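Local coordinates for Ice-binding protein isoform1a (Antarctomyces psychrotrophicus, PDB 7BWX) that binds ice, probably by recognising water molecules of the ice prism planes through a right-handed beta-solenoid scaffold, at residues 9-22 with 62-76. The protein carries 1 engineered substitution. Sequence-based numbering, arbitrary orientation.
Sequences LDLGAASSFGALAP and TSTQAFADSRTAFVA
Asp69, facing residues 9-22 from the 62-76 segment of helix 61-79, takes the backbone N-H of Ala13 on its anti lone pair: Ala13 N to Asp69 OD2 is 2.7 Å and nearly straight (178°). Beside it, one water donates to both Asp10 O and Asp69 O. Gly12 CA lies 3.5 Å from Asp69 OD2, where glycine has no side chain to collide with the carboxylate; its positive phi (51°) also suits glycine. Alanines on the facing side of the helix let it lie close: the Ala66 CB meets Phe17 CE1 at 3.6 Å, the Ala14 methyl rests on Ala66 O, and the Ala73 methyl touches Leu11 CD2. Leu20 brings CD2 to 3.7 Å from Ala66 O. Beyond it, Pro22 CB makes an off-centre CH-pi contact over one face of the Phe67 ring, with Pro22 CD 3.5 Å from Phe67 CE1; Arg71 CG sits toward the rim of the opposite face. In the second shell, Gln65 NE2 donates to Asp69 OD1 (2.8 Å) from above the carboxylate plane, which together with the Ala13 bond probably restrains the carboxylate's rotation. Asp10 OD1 accepts from Gly12 N in an Asx turn. Arg71 NE donates to Ser70 OG, and Arg71 NH1 hydrogen-bonds Ala175 O on a solenoid coil. Two N-H donors, one on each oxygen, would probably stabilise Asp69 as a carboxylate, making one direct polar bond at the edge of otherwise apolar packing.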
ATOM      1  N   LEU A   9       2.462 -11.318   5.628  1.00 26.76           N
ATOM      2  CA  LEU A   9       2.695 -10.504   6.843  1.00 24.54           C
ATOM      3  C   LEU A   9       1.366 -10.342   7.581  1.00 23.51           C
ATOM      4  O   LEU A   9       0.347 -10.009   6.962  1.00 25.14           O
ATOM      5  CB  LEU A   9       3.286  -9.164   6.425  1.00 23.24           C
ATOM      6  CG  LEU A   9       4.618  -9.269   5.699  1.00 24.10           C
ATOM      7  CD1 LEU A   9       5.016  -7.910   5.148  1.00 23.98           C
ATOM      8  CD2 LEU A   9       5.676  -9.796   6.643  1.00 23.46           C
ATOM      9  N   ASP A  10       1.379 -10.475   8.895  1.00 20.50           N
ATOM     10  CA  ASP A  10       0.172 -10.237   9.705  1.00 22.96           C
ATOM     11  C   ASP A  10       0.058  -8.719   9.929  1.00 20.88           C
ATOM     12  O   ASP A  10       1.026  -8.131  10.458  1.00 19.94           O
ATOM     13  CB  ASP A  10       0.295 -11.052  10.988  1.00 25.28           C
ATOM     14  CG  ASP A  10      -0.918 -10.948  11.900  1.00 33.02           C
ATOM     15  OD1 ASP A  10      -1.968 -10.359  11.498  1.00 28.52           O
ATOM     16  OD2 ASP A  10      -0.804 -11.492  13.011  1.00 42.78           O
ATOM     17  N   LEU A  11      -1.070  -8.118   9.558  1.00 19.01           N
ATOM     18  CA  LEU A  11      -1.266  -6.651   9.730  1.00 20.32           C
ATOM     19  C   LEU A  11      -2.021  -6.395  11.038  1.00 16.75           C
ATOM     20  O   LEU A  11      -2.214  -5.230  11.359  1.00 16.59           O
ATOM     21  CB  LEU A  11      -2.039  -6.068   8.551  1.00 20.70           C
ATOM     22  CG  LEU A  11      -1.308  -6.075   7.212  1.00 26.21           C
ATOM     23  CD1 LEU A  11      -2.184  -5.478   6.132  1.00 27.40           C
ATOM     24  CD2 LEU A  11      -0.017  -5.334   7.306  1.00 29.48           C
ATOM     25  N   GLY A  12      -2.461  -7.453  11.731  1.00 16.01           N
ATOM     26  CA  GLY A  12      -3.165  -7.329  13.015  1.00 16.68           C
ATOM     27  C   GLY A  12      -4.314  -6.336  12.921  1.00 16.48           C
ATOM     28  O   GLY A  12      -5.156  -6.426  12.003  1.00 14.81           O
ATOM     29  N   ALA A  13      -4.361  -5.351  13.810  1.00 15.90           N
ATOM     30  CA  ALA A  13      -5.497  -4.421  13.852  1.00 14.65           C
ATOM     31  C   ALA A  13      -5.439  -3.455  12.663  1.00 13.39           C
ATOM     32  O   ALA A  13      -6.470  -2.801  12.443  1.00 15.15           O
ATOM     33  CB  ALA A  13      -5.560  -3.660  15.145  1.00 15.27           C
ATOM     34  N   ALA A  14      -4.335  -3.367  11.929  1.00 14.00           N
ATOM     35  CA  ALA A  14      -4.249  -2.489  10.726  1.00 13.85           C
ATOM     36  C   ALA A  14      -5.029  -3.108   9.550  1.00 13.92           C
ATOM     37  O   ALA A  14      -5.245  -2.409   8.551  1.00 12.51           O
ATOM     38  CB  ALA A  14      -2.813  -2.235  10.356  1.00 14.10           C
ATOM     39  N   SER A  15      -5.443  -4.379   9.641  1.00 14.02           N
ATOM     40  CA  SER A  15      -5.968  -5.129   8.465  1.00 17.22           C
ATOM     41  C   SER A  15      -7.282  -4.529   7.937  1.00 16.78           C
ATOM     42  O   SER A  15      -7.561  -4.743   6.759  1.00 16.87           O
ATOM     43  CB  SER A  15      -6.132  -6.609   8.784  1.00 18.69           C
ATOM     44  OG  SER A  15      -7.270  -6.737   9.625  1.00 22.08           O
ATOM     45  N   SER A  16      -8.036  -3.766   8.729  1.00 15.64           N
ATOM     46  CA  SER A  16      -9.322  -3.177   8.311  1.00 15.76           C
ATOM     47  C   SER A  16      -9.173  -1.749   7.757  1.00 14.90           C
ATOM     48  O   SER A  16     -10.211  -1.171   7.297  1.00 13.56           O
ATOM     49  CB  SER A  16     -10.265  -3.246   9.452  1.00 17.33           C
ATOM     50  OG  SER A  16      -9.861  -2.359  10.493  1.00 18.44           O
ATOM     51  N   PHE A  17      -7.962  -1.193   7.748  1.00 12.71           N
ATOM     52  CA  PHE A  17      -7.734   0.234   7.387  1.00 12.67           C
ATOM     53  C   PHE A  17      -7.456   0.392   5.899  1.00 12.83           C
ATOM     54  O   PHE A  17      -6.570  -0.300   5.379  1.00 14.71           O
ATOM     55  CB  PHE A  17      -6.601   0.848   8.226  1.00 12.22           C
ATOM     56  CG  PHE A  17      -7.023   1.156   9.643  1.00 12.17           C
ATOM     57  CD1 PHE A  17      -7.149   0.144  10.594  1.00 12.35           C
ATOM     58  CD2 PHE A  17      -7.398   2.436   9.982  1.00 11.68           C
ATOM     59  CE1 PHE A  17      -7.615   0.418  11.867  1.00 12.66           C
ATOM     60  CE2 PHE A  17      -7.823   2.724  11.267  1.00 12.47           C
ATOM     61  CZ  PHE A  17      -7.932   1.723  12.204  1.00 13.42           C
ATOM     62  N   GLY A  18      -8.132   1.346   5.265  1.00 13.09           N
ATOM     63  CA  GLY A  18      -7.762   1.798   3.913  1.00 14.06           C
ATOM     64  C   GLY A  18      -6.659   2.833   3.942  1.00 14.41           C
ATOM     65  O   GLY A  18      -5.872   2.878   2.992  1.00 12.52           O
ATOM     66  N   ALA A  19      -6.635   3.657   4.994  1.00 13.78           N
ATOM     67  CA  ALA A  19      -5.632   4.720   5.189  1.00 13.61           C
ATOM     68  C   ALA A  19      -5.362   4.812   6.691  1.00 13.40           C
ATOM     69  O   ALA A  19      -6.312   4.986   7.518  1.00 14.55           O
ATOM     70  CB  ALA A  19      -6.088   6.025   4.625  1.00 14.94           C
ATOM     71  N   LEU A  20      -4.096   4.706   7.024  1.00 13.60           N
ATOM     72  CA  LEU A  20      -3.627   4.812   8.421  1.00 13.73           C
ATOM     73  C   LEU A  20      -2.331   5.615   8.409  1.00 14.03           C
ATOM     74  O   LEU A  20      -1.410   5.305   7.604  1.00 13.57           O
ATOM     75  CB  LEU A  20      -3.424   3.408   8.972  1.00 13.50           C
ATOM     76  CG  LEU A  20      -2.892   3.347  10.386  1.00 14.50           C
ATOM     77  CD1 LEU A  20      -3.927   3.887  11.345  1.00 16.21           C
ATOM     78  CD2 LEU A  20      -2.504   1.901  10.680  1.00 15.66           C
ATOM     79  N   ALA A  21      -2.309   6.721   9.137  1.00 13.37           N
ATOM     80  CA  ALA A  21      -1.111   7.576   9.144  1.00 15.19           C
ATOM     81  C   ALA A  21      -1.060   8.281  10.471  1.00 15.30           C
ATOM     82  O   ALA A  21      -2.001   8.976  10.829  1.00 13.93           O
ATOM     83  CB  ALA A  21      -1.167   8.549   8.034  1.00 15.98           C
ATOM     84  N   PRO A  22       0.078   8.188  11.170  1.00 14.83           N
ATOM     85  CA  PRO A  22       0.141   8.792  12.490  1.00 14.16           C
ATOM     86  C   PRO A  22      -0.033  10.310  12.416  1.00 14.73           C
ATOM     87  O   PRO A  22      -0.766  10.889  13.244  1.00 17.38           O
ATOM     88  CB  PRO A  22       1.510   8.384  12.993  1.00 15.69           C
ATOM     89  CG  PRO A  22       2.299   7.975  11.758  1.00 16.25           C
ATOM     90  CD  PRO A  22       1.278   7.455  10.772  1.00 15.30           C
ATOM     91  N   THR A  62      -7.942   1.408  19.041  1.00 15.86           N
ATOM     92  CA  THR A  62      -7.847   0.748  17.733  1.00 15.71           C
ATOM     93  C   THR A  62      -6.710   1.395  16.946  1.00 14.51           C
ATOM     94  O   THR A  62      -5.895   0.666  16.380  1.00 14.08           O
ATOM     95  CB  THR A  62      -9.170   0.727  16.962  1.00 16.81           C
ATOM     96  OG1 THR A  62     -10.108   0.071  17.809  1.00 18.58           O
ATOM     97  CG2 THR A  62      -9.027  -0.007  15.655  1.00 16.41           C
ATOM     98  N   SER A  63      -6.679   2.710  16.853  1.00 13.92           N
ATOM     99  CA  SER A  63      -5.647   3.383  16.027  1.00 13.21           C
ATOM    100  C   SER A  63      -4.256   3.148  16.630  1.00 13.33           C
ATOM    101  O   SER A  63      -3.309   2.957  15.858  1.00 13.15           O
ATOM    102  CB  SER A  63      -5.934   4.829  15.821  1.00 13.22           C
ATOM    103  OG  SER A  63      -6.035   5.568  17.037  1.00 15.70           O
ATOM    104  N   THR A  64      -4.095   3.165  17.944  1.00 12.78           N
ATOM    105  CA  THR A  64      -2.775   2.887  18.551  1.00 12.60           C
ATOM    106  C   THR A  64      -2.321   1.467  18.213  1.00 12.17           C
ATOM    107  O   THR A  64      -1.148   1.282  17.764  1.00 11.65           O
ATOM    108  CB  THR A  64      -2.775   3.099  20.056  1.00 13.80           C
ATOM    109  OG1 THR A  64      -3.020   4.500  20.222  1.00 17.00           O
ATOM    110  CG2 THR A  64      -1.463   2.725  20.701  1.00 13.64           C
ATOM    111  N   GLN A  65      -3.208   0.496  18.387  1.00 12.89           N
ATOM    112  CA  GLN A  65      -2.849  -0.921  18.123  1.00 13.61           C
ATOM    113  C   GLN A  65      -2.626  -1.112  16.613  1.00 13.01           C
ATOM    114  O   GLN A  65      -1.656  -1.801  16.232  1.00 12.87           O
ATOM    115  CB  GLN A  65      -3.906  -1.885  18.641  1.00 14.90           C
ATOM    116  CG  GLN A  65      -3.479  -3.357  18.578  1.00 17.19           C
ATOM    117  CD  GLN A  65      -2.292  -3.626  19.477  1.00 19.07           C
ATOM    118  OE1 GLN A  65      -2.398  -3.462  20.672  1.00 21.47           O
ATOM    119  NE2 GLN A  65      -1.127  -3.923  18.915  1.00 21.08           N
ATOM    120  N   ALA A  66      -3.449  -0.495  15.784  1.00 12.04           N
ATOM    121  CA  ALA A  66      -3.320  -0.608  14.313  1.00 12.38           C
ATOM    122  C   ALA A  66      -1.981  -0.014  13.868  1.00 12.87           C
ATOM    123  O   ALA A  66      -1.234  -0.660  13.068  1.00 12.32           O
ATOM    124  CB  ALA A  66      -4.483   0.058  13.585  1.00 12.90           C
ATOM    125  N   PHE A  67      -1.625   1.172  14.376  1.00 12.24           N
ATOM    126  CA  PHE A  67      -0.347   1.770  13.969  1.00 12.61           C
ATOM    127  C   PHE A  67       0.812   0.868  14.406  1.00 12.34           C
ATOM    128  O   PHE A  67       1.742   0.576  13.597  1.00 13.21           O
ATOM    129  CB  PHE A  67      -0.198   3.196  14.491  1.00 12.16           C
ATOM    130  CG  PHE A  67       1.088   3.775  14.008  1.00 12.21           C
ATOM    131  CD1 PHE A  67       1.253   4.049  12.659  1.00 12.44           C
ATOM    132  CD2 PHE A  67       2.157   3.952  14.871  1.00 12.60           C
ATOM    133  CE1 PHE A  67       2.469   4.510  12.196  1.00 13.21           C
ATOM    134  CE2 PHE A  67       3.356   4.455  14.401  1.00 12.88           C
ATOM    135  CZ  PHE A  67       3.517   4.696  13.060  1.00 12.76           C
ATOM    136  N   ALA A  68       0.818   0.453  15.657  1.00 11.81           N
ATOM    137  CA  ALA A  68       1.889  -0.439  16.168  1.00 12.27           C
ATOM    138  C   ALA A  68       1.960  -1.671  15.259  1.00 12.36           C
ATOM    139  O   ALA A  68       3.038  -2.054  14.833  1.00 13.35           O
ATOM    140  CB  ALA A  68       1.590  -0.869  17.561  1.00 13.23           C
ATOM    141  N   ASP A  69       0.816  -2.268  14.950  1.00 13.01           N
ATOM    142  CA  ASP A  69       0.765  -3.494  14.109  1.00 14.36           C
ATOM    143  C   ASP A  69       1.314  -3.194  12.712  1.00 13.82           C
ATOM    144  O   ASP A  69       1.994  -4.066  12.159  1.00 14.04           O
ATOM    145  CB  ASP A  69      -0.641  -4.094  14.078  1.00 15.72           C
ATOM    146  CG  ASP A  69      -1.086  -4.707  15.431  1.00 18.25           C
ATOM    147  OD1 ASP A  69      -0.217  -4.854  16.389  1.00 17.75           O
ATOM    148  OD2 ASP A  69      -2.290  -5.050  15.541  1.00 17.59           O
ATOM    149  N   SER A  70       1.034  -2.012  12.158  1.00 13.76           N
ATOM    150  CA  SER A  70       1.518  -1.625  10.813  1.00 13.86           C
ATOM    151  C   SER A  70       3.039  -1.574  10.855  1.00 13.37           C
ATOM    152  O   SER A  70       3.709  -2.009   9.900  1.00 11.78           O
ATOM    153  CB  SER A  70       0.910  -0.345  10.316  1.00 14.12           C
ATOM    154  OG  SER A  70       1.461   0.814  10.914  1.00 13.91           O
ATOM    155  N   ARG A  71       3.604  -1.043  11.927  1.00 12.65           N
ATOM    156  CA  ARG A  71       5.074  -0.916  12.022  1.00 11.84           C
ATOM    157  C   ARG A  71       5.701  -2.283  12.272  1.00 12.20           C
ATOM    158  O   ARG A  71       6.782  -2.536  11.717  1.00 13.37           O
ATOM    159  CB  ARG A  71       5.459   0.100  13.094  1.00 11.44           C
ATOM    160  CG  ARG A  71       4.971   1.507  12.810  1.00 11.55           C
ATOM    161  CD  ARG A  71       5.391   2.038  11.446  1.00 12.24           C
ATOM    162  NE  ARG A  71       4.333   1.829  10.441  1.00 12.97           N
ATOM    163  CZ  ARG A  71       4.486   2.101   9.145  1.00 13.63           C
ATOM    164  NH1 ARG A  71       5.643   2.521   8.687  1.00 14.39           N
ATOM    165  NH2 ARG A  71       3.474   1.975   8.310  1.00 14.18           N
ATOM    166  N   THR A  72       5.065  -3.135  13.058  1.00 13.24           N
ATOM    167  CA  THR A  72       5.526  -4.519  13.294  1.00 13.94           C
ATOM    168  C   THR A  72       5.626  -5.250  11.934  1.00 14.23           C
ATOM    169  O   THR A  72       6.615  -5.969  11.650  1.00 12.65           O
ATOM    170  CB  THR A  72       4.592  -5.226  14.273  1.00 15.27           C
ATOM    171  OG1 THR A  72       4.552  -4.501  15.520  1.00 15.06           O
ATOM    172  CG2 THR A  72       4.989  -6.677  14.503  1.00 16.22           C
ATOM    173  N   ALA A  73       4.613  -5.084  11.094  1.00 13.83           N
ATOM    174  CA  ALA A  73       4.577  -5.701   9.754  1.00 14.03           C
ATOM    175  C   ALA A  73       5.679  -5.090   8.895  1.00 14.09           C
ATOM    176  O   ALA A  73       6.302  -5.838   8.128  1.00 14.03           O
ATOM    177  CB  ALA A  73       3.192  -5.533   9.145  1.00 14.37           C
ATOM    178  N   PHE A  74       5.900  -3.766   8.959  1.00 13.80           N
ATOM    179  CA  PHE A  74       6.977  -3.105   8.186  1.00 13.33           C
ATOM    180  C   PHE A  74       8.317  -3.760   8.522  1.00 13.48           C
ATOM    181  O   PHE A  74       9.105  -4.121   7.622  1.00 12.71           O
ATOM    182  CB  PHE A  74       7.013  -1.607   8.462  1.00 13.22           C
ATOM    183  CG  PHE A  74       8.037  -0.869   7.652  1.00 13.30           C
ATOM    184  CD1 PHE A  74       7.771  -0.489   6.346  1.00 13.78           C
ATOM    185  CD2 PHE A  74       9.287  -0.612   8.177  1.00 13.50           C
ATOM    186  CE1 PHE A  74       8.735   0.157   5.596  1.00 13.91           C
ATOM    187  CE2 PHE A  74      10.230   0.074   7.440  1.00 14.28           C
ATOM    188  CZ  PHE A  74       9.970   0.426   6.138  1.00 13.71           C
ATOM    189  N   VAL A  75       8.590  -3.870   9.806  1.00 12.96           N
ATOM    190  CA  VAL A  75       9.881  -4.410  10.317  1.00 13.82           C
ATOM    191  C   VAL A  75      10.007  -5.869   9.851  1.00 15.25           C
ATOM    192  O   VAL A  75      11.096  -6.231   9.329  1.00 15.93           O
ATOM    193  CB  VAL A  75       9.990  -4.263  11.838  1.00 14.32           C
ATOM    194  CG1 VAL A  75      11.160  -5.076  12.389  1.00 14.84           C
ATOM    195  CG2 VAL A  75      10.130  -2.790  12.209  1.00 14.22           C
ATOM    196  N   ALA A  76       8.945  -6.654   9.972  1.00 15.13           N
ATOM    197  CA  ALA A  76       8.969  -8.088   9.579  1.00 16.13           C
ATOM    198  C   ALA A  76       9.193  -8.191   8.056  1.00 16.77           C
ATOM    199  O   ALA A  76       9.978  -9.024   7.598  1.00 17.53           O
ATOM    200  CB  ALA A  76       7.684  -8.763   9.999  1.00 15.48           C
TER
HETATM  201  O   HOH W   1       1.332  -6.708  12.653  1.00 19.71           O